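Local coordinates for protein gamma-glutamylcyclotransferase (Homo sapiens, PDB 3CRY) that catalyses the formation of 5-oxoproline from gamma-glutamyl dipeptides, works as a homodimer and can induce release of cytochrome c from mitochondria, at residues S24-E29 with M145-N150; F40-R45 with G81-M86; D48-F53 with P75-W80; N55-T60 with M127-S132. The protein carries 1 engineered substitution. One frame throughout, in Å; residues are numbered along the deposited sequence. Where two conformers were deposited one is given.

Contact 1 (S24-E29 with M145-N150); sequences SNLLTE and MGAKEN. With ACT (acetate ion), chain C.
T28 and E149 meet where helix 28-34 starts and helix 137-149 ends. E149 has CG anti to its backbone N (chi1 170°), and its extended chain reaches T28, crossing it at about a right angle. T28 N reaches E149 OE1 on the syn lone pair at 2.9 Å, and T28 OG1 donates to the same E149 OE1 at 2.8 Å from above the carboxylate plane. The other oxygen, OE2, binds a water. The carboxylate thus serves T28 N directly and E29 N through this water, at a helix start whose dipole would probably favour its negative charge. Beside it, N150 ND2 gives a bond to L26 O at 2.7 Å, with the acceptor in the amide plane. L27 packs on the start of 145-150, beside the E149 carboxylate. L27 CD1 lies 3.9 Å from M145 CB and 3.6 Å from G146 N. L26 O is 3.5 Å from G146 CA, and any side chain on G146 would run into the backbone of L26 and L27. S24 N and OG bind an acetate that Y139 OH also holds, in the probable substrate site. Strand 77-87 backs the contact through V82 and W84, while helix 154-161 packs on A147.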
loop_
_atom_site.group_PDB
_atom_site.type_symbol
_atom_site.label_atom_id
_atom_site.label_comp_id
_atom_site.label_asym_id
_atom_site.label_seq_id
_atom_site.Cartn_x
_atom_site.Cartn_y
_atom_site.Cartn_z
ATOM N N SER A 24 5.074 -5.083 16.153
ATOM C CA SER A 24 5.219 -4.830 17.609
ATOM C C SER A 24 3.919 -4.312 18.213
ATOM O O SER A 24 3.733 -4.397 19.435
ATOM C CB SER A 24 6.369 -3.857 17.915
ATOM O OG SER A 24 6.116 -2.609 17.294
ATOM N N ASN A 25 3.028 -3.775 17.369
ATOM C CA ASN A 25 1.691 -3.380 17.862
ATOM C C ASN A 25 0.740 -4.562 18.182
ATOM O O ASN A 25 -0.399 -4.346 18.596
ATOM C CB ASN A 25 1.018 -2.341 16.942
ATOM C CG ASN A 25 1.610 -0.928 17.105
ATOM O OD1 ASN A 25 2.201 -0.580 18.145
ATOM N ND2 ASN A 25 1.445 -0.112 16.073
ATOM N N LEU A 26 1.212 -5.799 18.008
ATOM C CA LEU A 26 0.516 -6.961 18.570
ATOM C C LEU A 26 0.468 -6.924 20.105
ATOM O O LEU A 26 -0.445 -7.517 20.704
ATOM C CB LEU A 26 1.213 -8.266 18.154
ATOM C CG LEU A 26 1.089 -8.678 16.693
ATOM C CD1 LEU A 26 2.001 -9.897 16.439
ATOM C CD2 LEU A 26 -0.381 -8.973 16.307
ATOM N N LEU A 27 1.444 -6.254 20.732
ATOM C CA LEU A 27 1.542 -6.218 22.199
ATOM C C LEU A 27 0.808 -5.009 22.785
ATOM O O LEU A 27 1.077 -3.867 22.424
ATOM C CB LEU A 27 3.008 -6.205 22.652
ATOM C CG LEU A 27 3.186 -6.342 24.171
ATOM C CD1 LEU A 27 2.745 -7.732 24.672
ATOM C CD2 LEU A 27 4.639 -6.053 24.538
ATOM N N THR A 28 -0.115 -5.276 23.700
ATOM C CA THR A 28 -0.980 -4.207 24.243
ATOM C C THR A 28 -0.163 -3.082 24.891
ATOM O O THR A 28 -0.429 -1.893 24.641
ATOM C CB THR A 28 -2.005 -4.804 25.215
ATOM O OG1 THR A 28 -2.711 -5.836 24.535
ATOM C CG2 THR A 28 -3.001 -3.759 25.695
ATOM N N GLU A 29 0.827 -3.431 25.715
ATOM C CA GLU A 29 1.642 -2.393 26.352
ATOM C C GLU A 29 2.458 -1.561 25.358
ATOM O O GLU A 29 2.702 -0.373 25.593
ATOM C CB GLU A 29 2.545 -2.947 27.457
ATOM C CG GLU A 29 2.958 -1.840 28.449
ATOM C CD GLU A 29 3.909 -2.304 29.542
ATOM O OE1 GLU A 29 4.144 -3.521 29.656
ATOM O OE2 GLU A 29 4.438 -1.438 30.286
ATOM N N MET A 145 5.513 -11.982 22.310
ATOM C CA MET A 145 4.723 -11.669 23.522
ATOM C C MET A 145 3.313 -11.215 23.171
ATOM O O MET A 145 2.337 -11.659 23.780
ATOM C CB MET A 145 5.410 -10.580 24.339
ATOM C CG MET A 145 6.614 -11.087 25.124
ATOM S SD MET A 145 7.498 -9.733 25.938
ATOM C CE MET A 145 6.246 -9.096 27.052
ATOM N N GLY A 146 3.228 -10.323 22.186
ATOM C CA GLY A 146 1.925 -9.794 21.754
ATOM C C GLY A 146 1.062 -10.891 21.145
ATOM O O GLY A 146 -0.157 -10.937 21.372
ATOM N N ALA A 147 1.682 -11.771 20.356
ATOM C CA ALA A 147 0.941 -12.852 19.701
ATOM C C ALA A 147 0.331 -13.781 20.759
ATOM O O ALA A 147 -0.811 -14.236 20.639
ATOM C CB ALA A 147 1.864 -13.622 18.744
ATOM N N LYS A 148 1.097 -14.061 21.808
ATOM C CA LYS A 148 0.620 -14.949 22.866
ATOM C C LYS A 148 -0.470 -14.273 23.704
ATOM O O LYS A 148 -1.538 -14.846 23.936
ATOM C CB LYS A 148 1.802 -15.342 23.752
ATOM C CG LYS A 148 1.430 -16.269 24.878
ATOM C CD LYS A 148 2.700 -16.750 25.563
ATOM C CE LYS A 148 2.406 -17.948 26.425
ATOM N NZ LYS A 148 2.138 -17.491 27.796
ATOM N N GLU A 149 -0.208 -13.035 24.125
ATOM C CA GLU A 149 -1.126 -12.267 24.973
ATOM C C GLU A 149 -2.509 -12.111 24.350
ATOM O O GLU A 149 -3.532 -12.189 25.043
ATOM C CB GLU A 149 -0.522 -10.880 25.219
ATOM C CG GLU A 149 -1.433 -9.862 25.888
ATOM C CD GLU A 149 -0.785 -8.487 25.939
ATOM O OE1 GLU A 149 -0.750 -7.822 24.877
ATOM O OE2 GLU A 149 -0.286 -8.089 27.023
ATOM N N ASN A 150 -2.528 -11.839 23.049
ATOM C CA ASN A 150 -3.773 -11.530 22.361
ATOM C C ASN A 150 -4.418 -12.701 21.613
ATOM O O ASN A 150 -5.351 -12.513 20.844
ATOM C CB ASN A 150 -3.610 -10.245 21.520
ATOM C CG ASN A 150 -3.628 -8.986 22.381
ATOM O OD1 ASN A 150 -4.468 -8.835 23.282
ATOM N ND2 ASN A 150 -2.684 -8.085 22.136
HETATM C C ACT C . 5.842 -1.859 13.868
HETATM O O ACT C . 6.248 -2.920 14.410
HETATM O OXT ACT C . 4.633 -1.561 14.079
HETATM C CH3 ACT C . 6.727 -0.983 13.012
HETATM O O HOH W 1 -5.106 -7.145 25.048
HETATM O O HOH W 2 1.012 -5.861 27.193
#

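Contact 2 (F40-R45 with G81-M86); sequences FFCVAR and GVVWKM
V83 faces F41, C42 and A44 across two antiparallel strands. F41 and V83 lie side by side and point the same way, with F41 CD2 3.8 Å from V83 CG1. With V83 CG1 anti to the backbone N (chi1 179°) and turned to F41, V83 CG2 meets A44 CB at 3.8 Å. C42 SG lies 3.9 Å from V83 CB. V82 points to the other face, where the F40 ring crosses it at about a right angle, F40 CD1 3.8 Å from V82 CG1. The same V82 methyl lies over one face of the W84 ring, toward its rim. W84 CE3 also lies 3.4 Å from F40 N, while W84 NE1 bonds to N25 O. The register shifts at a classic beta bulge, where F41 and C42 both stand opposite V83. V83 O accepts two bonds, from F41 N at 2.9 Å and from C42 N at 3.2 Å. V83 N returns a bond to C42 O, and A44 and G81 form a hydrogen-bonded pair. V112 and C122 pack on V83, and I120 on F41 and C42. Backbone bonds thus join the strands, and the apolar packing is buried round V82, V83 and A44 but reaches solvent at F40.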
loop_
_atom_site.group_PDB
_atom_site.type_symbol
_atom_site.label_atom_id
_atom_site.label_comp_id
_atom_site.label_asym_id
_atom_site.label_seq_id
_atom_site.Cartn_x
_atom_site.Cartn_y
_atom_site.Cartn_z
ATOM N N PHE A 40 -8.627 -3.485 22.225
ATOM C CA PHE A 40 -8.672 -4.777 21.528
ATOM C C PHE A 40 -10.059 -5.002 20.931
ATOM O O PHE A 40 -11.072 -4.840 21.623
ATOM C CB PHE A 40 -8.343 -5.940 22.477
ATOM C CG PHE A 40 -8.442 -7.308 21.819
ATOM C CD1 PHE A 40 -7.366 -7.829 21.100
ATOM C CD2 PHE A 40 -9.623 -8.064 21.907
ATOM C CE1 PHE A 40 -7.465 -9.092 20.490
ATOM C CE2 PHE A 40 -9.730 -9.325 21.288
ATOM C CZ PHE A 40 -8.640 -9.831 20.567
ATOM N N PHE A 41 -10.087 -5.384 19.649
ATOM C CA PHE A 41 -11.341 -5.668 18.935
ATOM C C PHE A 41 -11.474 -7.148 18.585
ATOM O O PHE A 41 -12.468 -7.776 18.952
ATOM C CB PHE A 41 -11.460 -4.773 17.700
ATOM C CG PHE A 41 -12.796 -4.842 16.997
ATOM C CD1 PHE A 41 -13.885 -4.130 17.490
ATOM C CD2 PHE A 41 -12.938 -5.557 15.810
ATOM C CE1 PHE A 41 -15.129 -4.162 16.827
ATOM C CE2 PHE A 41 -14.174 -5.605 15.140
ATOM C CZ PHE A 41 -15.272 -4.904 15.652
ATOM N N CYS A 42 -10.492 -7.709 17.871
ATOM C CA CYS A 42 -10.489 -9.159 17.601
ATOM C C CYS A 42 -9.172 -9.600 16.977
ATOM O O CYS A 42 -8.369 -8.759 16.562
ATOM C CB CYS A 42 -11.631 -9.520 16.654
ATOM S SG CYS A 42 -11.470 -8.899 14.973
ATOM N N VAL A 43 -8.962 -10.921 16.945
ATOM C CA VAL A 43 -7.883 -11.551 16.193
ATOM C C VAL A 43 -8.405 -11.797 14.779
ATOM O O VAL A 43 -9.577 -12.132 14.601
ATOM C CB VAL A 43 -7.501 -12.903 16.832
ATOM C CG1 VAL A 43 -6.456 -13.635 15.994
ATOM C CG2 VAL A 43 -6.963 -12.668 18.249
ATOM N N ALA A 44 -7.547 -11.613 13.786
ATOM C CA ALA A 44 -7.979 -11.799 12.392
ATOM C C ALA A 44 -6.857 -12.254 11.467
ATOM O O ALA A 44 -5.667 -12.048 11.762
ATOM C CB ALA A 44 -8.651 -10.526 11.862
ATOM N N ARG A 45 -7.258 -12.853 10.336
ATOM C CA ARG A 45 -6.322 -13.392 9.349
ATOM C C ARG A 45 -6.372 -12.585 8.055
ATOM O O ARG A 45 -7.455 -12.350 7.497
ATOM C CB ARG A 45 -6.649 -14.876 9.063
ATOM C CG ARG A 45 -5.877 -15.465 7.879
ATOM C CD ARG A 45 -5.870 -17.000 7.793
ATOM N NE ARG A 45 -7.185 -17.624 7.900
ATOM C CZ ARG A 45 -7.370 -18.943 8.024
ATOM N NH1 ARG A 45 -6.324 -19.779 8.056
ATOM N NH2 ARG A 45 -8.599 -19.448 8.114
ATOM N N GLY A 81 -3.034 -11.306 12.762
ATOM C CA GLY A 81 -2.753 -10.113 13.529
ATOM C C GLY A 81 -3.891 -9.779 14.475
ATOM O O GLY A 81 -4.840 -10.554 14.634
ATOM N N VAL A 82 -3.773 -8.605 15.088
ATOM C CA VAL A 82 -4.755 -8.094 16.051
ATOM C C VAL A 82 -5.414 -6.867 15.441
ATOM O O VAL A 82 -4.717 -5.964 14.951
ATOM C CB VAL A 82 -4.098 -7.676 17.407
ATOM C CG1 VAL A 82 -5.097 -6.851 18.277
ATOM C CG2 VAL A 82 -3.604 -8.922 18.161
ATOM N N VAL A 83 -6.744 -6.854 15.481
ATOM C CA VAL A 83 -7.531 -5.680 15.091
ATOM C C VAL A 83 -7.782 -4.839 16.342
ATOM O O VAL A 83 -8.348 -5.334 17.344
ATOM C CB VAL A 83 -8.860 -6.062 14.384
ATOM C CG1 VAL A 83 -9.632 -4.816 14.037
ATOM C CG2 VAL A 83 -8.566 -6.898 13.097
ATOM N N TRP A 84 -7.356 -3.576 16.268
ATOM C CA TRP A 84 -7.578 -2.580 17.319
ATOM C C TRP A 84 -8.655 -1.576 16.918
ATOM O O TRP A 84 -8.668 -1.093 15.785
ATOM C CB TRP A 84 -6.284 -1.798 17.608
ATOM C CG TRP A 84 -5.148 -2.651 18.119
ATOM C CD1 TRP A 84 -4.119 -3.162 17.381
ATOM C CD2 TRP A 84 -4.941 -3.096 19.469
ATOM N NE1 TRP A 84 -3.279 -3.902 18.184
ATOM C CE2 TRP A 84 -3.756 -3.879 19.471
ATOM C CE3 TRP A 84 -5.632 -2.895 20.682
ATOM C CZ2 TRP A 84 -3.244 -4.486 20.651
ATOM C CZ3 TRP A 84 -5.128 -3.501 21.854
ATOM C CH2 TRP A 84 -3.941 -4.294 21.820
ATOM N N LYS A 85 -9.541 -1.238 17.856
ATOM C CA LYS A 85 -10.507 -0.160 17.619
ATOM C C LYS A 85 -9.937 1.137 18.175
ATOM O O LYS A 85 -9.544 1.212 19.355
ATOM C CB LYS A 85 -11.835 -0.479 18.308
ATOM C CG LYS A 85 -12.959 0.507 17.990
ATOM C CD LYS A 85 -14.212 0.047 18.733
ATOM C CE LYS A 85 -15.472 0.627 18.137
ATOM N NZ LYS A 85 -16.610 0.365 19.077
ATOM N N MET A 86 -9.893 2.158 17.324
ATOM C CA MET A 86 -9.315 3.450 17.689
ATOM C C MET A 86 -10.239 4.602 17.307
ATOM O O MET A 86 -11.074 4.455 16.397
ATOM C CB MET A 86 -7.955 3.595 17.008
ATOM C CG MET A 86 -6.894 2.657 17.597
ATOM S SD MET A 86 -5.324 2.689 16.704
ATOM C CE MET A 86 -4.733 4.293 17.199
#

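Contact 3 (D48-F53 with P75-W80); sequences DFKLDF and PGDEVW
D48 grips the turn at G76, and this end of the contact is the tight one. D48 CG stands beside its backbone N (chi1 -56°). From there D48 OD1 accepts G76 N on its anti lone pair at 2.8 Å, in an almost straight bond of 177°. D48 N gives a bond to D77 O at 2.8 Å. An alanine in place of D48 would probably leave G76 N without this acceptor and the 75-76 turn freer to move. V79 points toward strand 49-53. V79 CG2 touches F49 O and L51 N, each at 3.6 Å, and lies 4.1 Å from F49 CB. The two strand segments run 63° apart, and regular pairing does not continue. F49 O and E78 N come within 3.1 Å, but the angle is too poor for a bond. One residue further, a water accepts from L51 N and donates to E78 O. The outer side is looser still. K50 NZ stays 4.3 Å from D77 OD1, beyond a salt bridge. A water donates to D77 OD2 but binds K50 NZ only weakly, and S74 OG also holds OD2. F49 packs on V106 of the second subunit. At D48 and at P75-G76 the chain turns corners, typical of a long folded beta hairpin whose arms, 39-46 into 49-56 and 68-74 into 77-87, pass between sheets.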
loop_
_atom_site.group_PDB
_atom_site.type_symbol
_atom_site.label_atom_id
_atom_site.label_comp_id
_atom_site.label_asym_id
_atom_site.label_seq_id
_atom_site.Cartn_x
_atom_site.Cartn_y
_atom_site.Cartn_z
ATOM N N ASP A 48 -3.473 -14.264 1.711
ATOM C CA ASP A 48 -2.668 -13.982 0.533
ATOM C C ASP A 48 -1.673 -12.819 0.722
ATOM O O ASP A 48 -1.370 -12.075 -0.219
ATOM C CB ASP A 48 -3.544 -13.784 -0.728
ATOM C CG ASP A 48 -4.467 -14.983 -1.003
ATOM O OD1 ASP A 48 -3.978 -16.133 -0.990
ATOM O OD2 ASP A 48 -5.688 -14.770 -1.192
ATOM N N PHE A 49 -1.140 -12.710 1.941
ATOM C CA PHE A 49 0.006 -11.847 2.238
ATOM C C PHE A 49 1.023 -12.661 3.028
ATOM O O PHE A 49 0.649 -13.667 3.676
ATOM C CB PHE A 49 -0.410 -10.657 3.111
ATOM C CG PHE A 49 -1.062 -9.512 2.358
ATOM C CD1 PHE A 49 -2.375 -9.618 1.899
ATOM C CD2 PHE A 49 -0.372 -8.299 2.169
ATOM C CE1 PHE A 49 -2.989 -8.549 1.238
ATOM C CE2 PHE A 49 -0.986 -7.240 1.504
ATOM C CZ PHE A 49 -2.288 -7.361 1.055
ATOM N N LYS A 50 2.282 -12.225 2.982
ATOM C CA LYS A 50 3.388 -12.890 3.688
ATOM C C LYS A 50 4.120 -11.870 4.549
ATOM O O LYS A 50 4.315 -10.714 4.123
ATOM C CB LYS A 50 4.355 -13.521 2.678
ATOM C CG LYS A 50 5.554 -14.233 3.288
ATOM C CD LYS A 50 6.459 -14.827 2.188
ATOM C CE LYS A 50 7.619 -15.631 2.774
ATOM N NZ LYS A 50 7.183 -17.013 3.119
ATOM N N LEU A 51 4.534 -12.290 5.744
ATOM C CA LEU A 51 5.274 -11.434 6.677
ATOM C C LEU A 51 6.767 -11.396 6.302
ATOM O O LEU A 51 7.362 -12.429 5.958
ATOM C CB LEU A 51 5.104 -11.995 8.108
ATOM C CG LEU A 51 5.742 -11.226 9.273
ATOM C CD1 LEU A 51 5.006 -9.929 9.546
ATOM C CD2 LEU A 51 5.752 -12.095 10.517
ATOM N N ASP A 52 7.386 -10.220 6.381
ATOM C CA ASP A 52 8.815 -10.082 6.108
ATOM C C ASP A 52 9.351 -9.040 7.099
ATOM O O ASP A 52 8.572 -8.408 7.840
ATOM C CB ASP A 52 9.062 -9.645 4.653
ATOM C CG ASP A 52 10.505 -9.835 4.191
ATOM O OD1 ASP A 52 11.325 -10.509 4.866
ATOM O OD2 ASP A 52 10.823 -9.269 3.123
ATOM N N PHE A 53 10.676 -8.906 7.150
ATOM C CA PHE A 53 11.335 -7.879 7.976
ATOM C C PHE A 53 12.382 -7.173 7.151
ATOM O O PHE A 53 13.082 -7.804 6.362
ATOM C CB PHE A 53 11.975 -8.485 9.256
ATOM C CG PHE A 53 10.967 -9.129 10.174
ATOM C CD1 PHE A 53 10.485 -10.418 9.907
ATOM C CD2 PHE A 53 10.430 -8.423 11.253
ATOM C CE1 PHE A 53 9.514 -11.006 10.726
ATOM C CE2 PHE A 53 9.468 -9.009 12.103
ATOM C CZ PHE A 53 9.003 -10.308 11.835
ATOM N N PRO A 75 0.094 -15.029 -3.061
ATOM C CA PRO A 75 -1.034 -15.968 -3.082
ATOM C C PRO A 75 -0.751 -17.246 -2.293
ATOM O O PRO A 75 0.300 -17.850 -2.482
ATOM C CB PRO A 75 -1.174 -16.321 -4.570
ATOM C CG PRO A 75 -0.657 -15.103 -5.285
ATOM C CD PRO A 75 0.486 -14.600 -4.420
ATOM N N GLY A 76 -1.683 -17.641 -1.427
ATOM C CA GLY A 76 -1.527 -18.892 -0.671
ATOM C C GLY A 76 -0.920 -18.765 0.712
ATOM O O GLY A 76 -1.031 -19.697 1.524
ATOM N N ASP A 77 -0.258 -17.632 0.969
ATOM C CA ASP A 77 0.309 -17.323 2.288
ATOM C C ASP A 77 -0.722 -16.607 3.160
ATOM O O ASP A 77 -1.777 -16.215 2.685
ATOM C CB ASP A 77 1.567 -16.464 2.136
ATOM C CG ASP A 77 2.784 -17.274 1.728
ATOM O OD1 ASP A 77 3.125 -18.242 2.450
ATOM O OD2 ASP A 77 3.406 -16.955 0.692
ATOM N N GLU A 78 -0.430 -16.441 4.449
ATOM C CA GLU A 78 -1.340 -15.668 5.284
ATOM C C GLU A 78 -0.575 -14.999 6.414
ATOM O O GLU A 78 0.532 -15.429 6.756
ATOM C CB GLU A 78 -2.484 -16.530 5.844
ATOM C CG GLU A 78 -2.010 -17.631 6.762
ATOM C CD GLU A 78 -3.067 -18.711 6.983
ATOM O OE1 GLU A 78 -3.778 -19.104 6.013
ATOM O OE2 GLU A 78 -3.176 -19.171 8.138
ATOM N N VAL A 79 -1.169 -13.935 6.949
ATOM C CA VAL A 79 -0.620 -13.209 8.091
ATOM C C VAL A 79 -1.738 -13.063 9.128
ATOM O O VAL A 79 -2.831 -12.580 8.790
ATOM C CB VAL A 79 -0.112 -11.800 7.658
ATOM C CG1 VAL A 79 0.227 -10.934 8.875
ATOM C CG2 VAL A 79 1.105 -11.927 6.759
ATOM N N TRP A 80 -1.474 -13.484 10.368
ATOM C CA TRP A 80 -2.418 -13.255 11.468
ATOM C C TRP A 80 -2.033 -12.004 12.239
ATOM O O TRP A 80 -0.846 -11.694 12.389
ATOM C CB TRP A 80 -2.440 -14.448 12.420
ATOM C CG TRP A 80 -3.226 -15.629 11.877
ATOM C CD1 TRP A 80 -2.753 -16.644 11.090
ATOM C CD2 TRP A 80 -4.611 -15.900 12.101
ATOM N NE1 TRP A 80 -3.765 -17.543 10.817
ATOM C CE2 TRP A 80 -4.917 -17.105 11.423
ATOM C CE3 TRP A 80 -5.629 -15.246 12.812
ATOM C CZ2 TRP A 80 -6.203 -17.663 11.433
ATOM C CZ3 TRP A 80 -6.923 -15.811 12.810
ATOM C CH2 TRP A 80 -7.178 -17.012 12.131
HETATM O O HOH W 3 5.758 -18.055 0.242
HETATM O O HOH W 4 3.415 -14.948 6.590
#

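Contact 4 (N55-T60 with M127-S132); sequences NSQGKT and MTNYES
N55 and S56 pair with E131 and Y130 at an edge of the three-stranded antiparallel sheet, where strand 49-56 meets the short strand 130-132. N55 N bonds to E131 O at 2.8 Å, and E131 N bonds back to N55 O at 3.0 Å. N55 O also accepts G58 N, the two donors reaching it from opposite faces of its plane. Q57 N then bonds to N129 O at 2.8 Å. S56 CB packs on M127 SD at 3.8 Å, while its OG is bonded to M104 O. A water links S56 OG to N129 N. Y130 CB rests 3.7 Å from S56 CA, and its hydroxyl goes to D52. The Q57 chain is bent at chi2 (-66°), which turns CD back, and crosses N129 at about a right angle. Q57 NE2 lies 3.6 Å from N129 CB, with the amide planes 69° apart. NE2 is bonded to G103 O and to Q73 O of the second subunit, and N129 ND2 bonds to the same Q73 O. An alanine in place of Q57 would probably deprive G103 O of this donor and leave Q73 O of the second subunit to N129 ND2. At the outer end, a water joins N55 ND2 to E131 OE1. The antiparallel pair runs into overlapping tight turns, type II N55-G58 and type I' S56-K59, at a sheet edge that meets the second subunit.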
loop_
_atom_site.group_PDB
_atom_site.type_symbol
_atom_site.label_atom_id
_atom_site.label_comp_id
_atom_site.label_asym_id
_atom_site.label_seq_id
_atom_site.Cartn_x
_atom_site.Cartn_y
_atom_site.Cartn_z
ATOM N N ASN A 55 14.714 -3.129 6.305
ATOM C CA ASN A 55 15.193 -1.780 6.544
ATOM C C ASN A 55 14.559 -0.882 5.494
ATOM O O ASN A 55 14.949 -0.908 4.316
ATOM C CB ASN A 55 16.720 -1.761 6.431
ATOM C CG ASN A 55 17.391 -2.587 7.523
ATOM O OD1 ASN A 55 16.858 -2.717 8.626
ATOM N ND2 ASN A 55 18.554 -3.176 7.205
ATOM N N SER A 56 13.558 -0.115 5.913
ATOM C CA SER A 56 12.817 0.705 4.955
ATOM C C SER A 56 13.721 1.828 4.469
ATOM O O SER A 56 14.427 2.451 5.262
ATOM C CB SER A 56 11.537 1.267 5.597
ATOM O OG SER A 56 10.624 1.685 4.590
ATOM N N GLN A 57 13.713 2.078 3.159
ATOM C CA GLN A 57 14.577 3.117 2.570
ATOM C C GLN A 57 16.064 2.844 2.890
ATOM O O GLN A 57 16.886 3.770 2.933
ATOM C CB GLN A 57 14.151 4.525 3.032
ATOM C CG GLN A 57 12.690 4.905 2.732
ATOM C CD GLN A 57 12.410 5.008 1.238
ATOM O OE1 GLN A 57 13.332 5.200 0.431
ATOM N NE2 GLN A 57 11.145 4.882 0.863
ATOM N N GLY A 58 16.383 1.570 3.130
ATOM C CA GLY A 58 17.752 1.143 3.452
ATOM C C GLY A 58 18.224 1.546 4.849
ATOM O O GLY A 58 19.412 1.414 5.181
ATOM N N LYS A 59 17.318 2.028 5.686
ATOM C CA LYS A 59 17.723 2.586 6.982
ATOM C C LYS A 59 17.439 1.578 8.078
ATOM O O LYS A 59 16.358 0.988 8.116
ATOM C CB LYS A 59 16.977 3.890 7.287
ATOM C CG LYS A 59 17.175 4.999 6.271
ATOM C CD LYS A 59 16.432 6.246 6.725
ATOM C CE LYS A 59 16.717 7.397 5.791
ATOM N NZ LYS A 59 16.149 8.661 6.346
ATOM N N THR A 60 18.402 1.372 8.967
ATOM C CA THR A 60 18.174 0.500 10.124
ATOM C C THR A 60 17.498 1.263 11.260
ATOM O O THR A 60 18.006 2.290 11.734
ATOM C CB THR A 60 19.498 -0.089 10.626
ATOM O OG1 THR A 60 20.059 -0.893 9.593
ATOM C CG2 THR A 60 19.291 -0.953 11.896
ATOM N N MET A 127 5.659 -1.529 3.914
ATOM C CA MET A 127 6.796 -0.835 3.283
ATOM C C MET A 127 6.711 -0.992 1.763
ATOM O O MET A 127 6.340 -2.066 1.277
ATOM C CB MET A 127 8.107 -1.460 3.750
ATOM C CG MET A 127 8.357 -1.337 5.218
ATOM S SD MET A 127 9.907 -2.219 5.629
ATOM C CE MET A 127 9.831 -2.052 7.401
ATOM N N THR A 128 7.073 0.052 1.019
ATOM C CA THR A 128 7.098 -0.035 -0.446
ATOM C C THR A 128 8.501 -0.029 -1.049
ATOM O O THR A 128 8.660 -0.314 -2.249
ATOM C CB THR A 128 6.298 1.113 -1.112
ATOM O OG1 THR A 128 6.930 2.369 -0.830
ATOM C CG2 THR A 128 4.856 1.162 -0.600
ATOM N N ASN A 129 9.504 0.295 -0.226
ATOM C CA ASN A 129 10.869 0.395 -0.694
ATOM C C ASN A 129 11.756 0.004 0.474
ATOM O O ASN A 129 11.978 0.798 1.385
ATOM C CB ASN A 129 11.157 1.849 -1.157
ATOM C CG ASN A 129 12.528 2.003 -1.785
ATOM O OD1 ASN A 129 13.342 1.067 -1.764
ATOM N ND2 ASN A 129 12.803 3.179 -2.342
ATOM N N TYR A 130 12.201 -1.251 0.491
ATOM C CA TYR A 130 13.020 -1.712 1.630
ATOM C C TYR A 130 14.006 -2.799 1.257
ATOM O O TYR A 130 13.880 -3.414 0.206
ATOM C CB TYR A 130 12.117 -2.215 2.779
ATOM C CG TYR A 130 11.427 -3.566 2.534
ATOM C CD1 TYR A 130 10.244 -3.664 1.780
ATOM C CD2 TYR A 130 11.952 -4.742 3.073
ATOM C CE1 TYR A 130 9.612 -4.920 1.567
ATOM C CE2 TYR A 130 11.337 -5.996 2.855
ATOM C CZ TYR A 130 10.171 -6.077 2.100
ATOM O OH TYR A 130 9.569 -7.314 1.913
ATOM N N GLU A 131 14.972 -3.034 2.150
ATOM C CA GLU A 131 15.933 -4.146 2.012
ATOM C C GLU A 131 15.655 -5.169 3.120
ATOM O O GLU A 131 15.615 -4.796 4.295
ATOM C CB GLU A 131 17.373 -3.618 2.096
ATOM C CG GLU A 131 17.820 -2.782 0.868
ATOM C CD GLU A 131 19.019 -1.848 1.137
ATOM O OE1 GLU A 131 19.700 -1.988 2.184
ATOM O OE2 GLU A 131 19.284 -0.968 0.284
ATOM N N SER A 132 15.428 -6.434 2.738
ATOM C CA SER A 132 15.100 -7.477 3.698
ATOM C C SER A 132 16.244 -7.635 4.704
ATOM O O SER A 132 17.419 -7.612 4.328
ATOM C CB SER A 132 14.802 -8.791 2.983
ATOM O OG SER A 132 14.074 -9.663 3.824
HETATM O O HOH W 5 19.719 -2.867 4.476
HETATM O O HOH W 6 9.022 1.962 2.194
#

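Overall arrangement
From the N terminus, the chain enters contact 1 just after strand 16-21. This contact joins the start of helix 28-34 to the end of helix 137-149. It closes the longest loop, and the other three lie inside it. Strand 39-46 then pairs with 77-87 in contact 2, within the five-stranded sheet. The chain turns into strand 49-56, whose start forms contact 3, nested inside contact 2, and joins the two sheets at the fold of the hairpin. Its far end forms contact 4, in the three-stranded sheet. Contact 4 crosses contacts 2 and 3. A salt bridge from R45 to E78 joins contacts 2 and 3, and contacts 1 and 2 also touch.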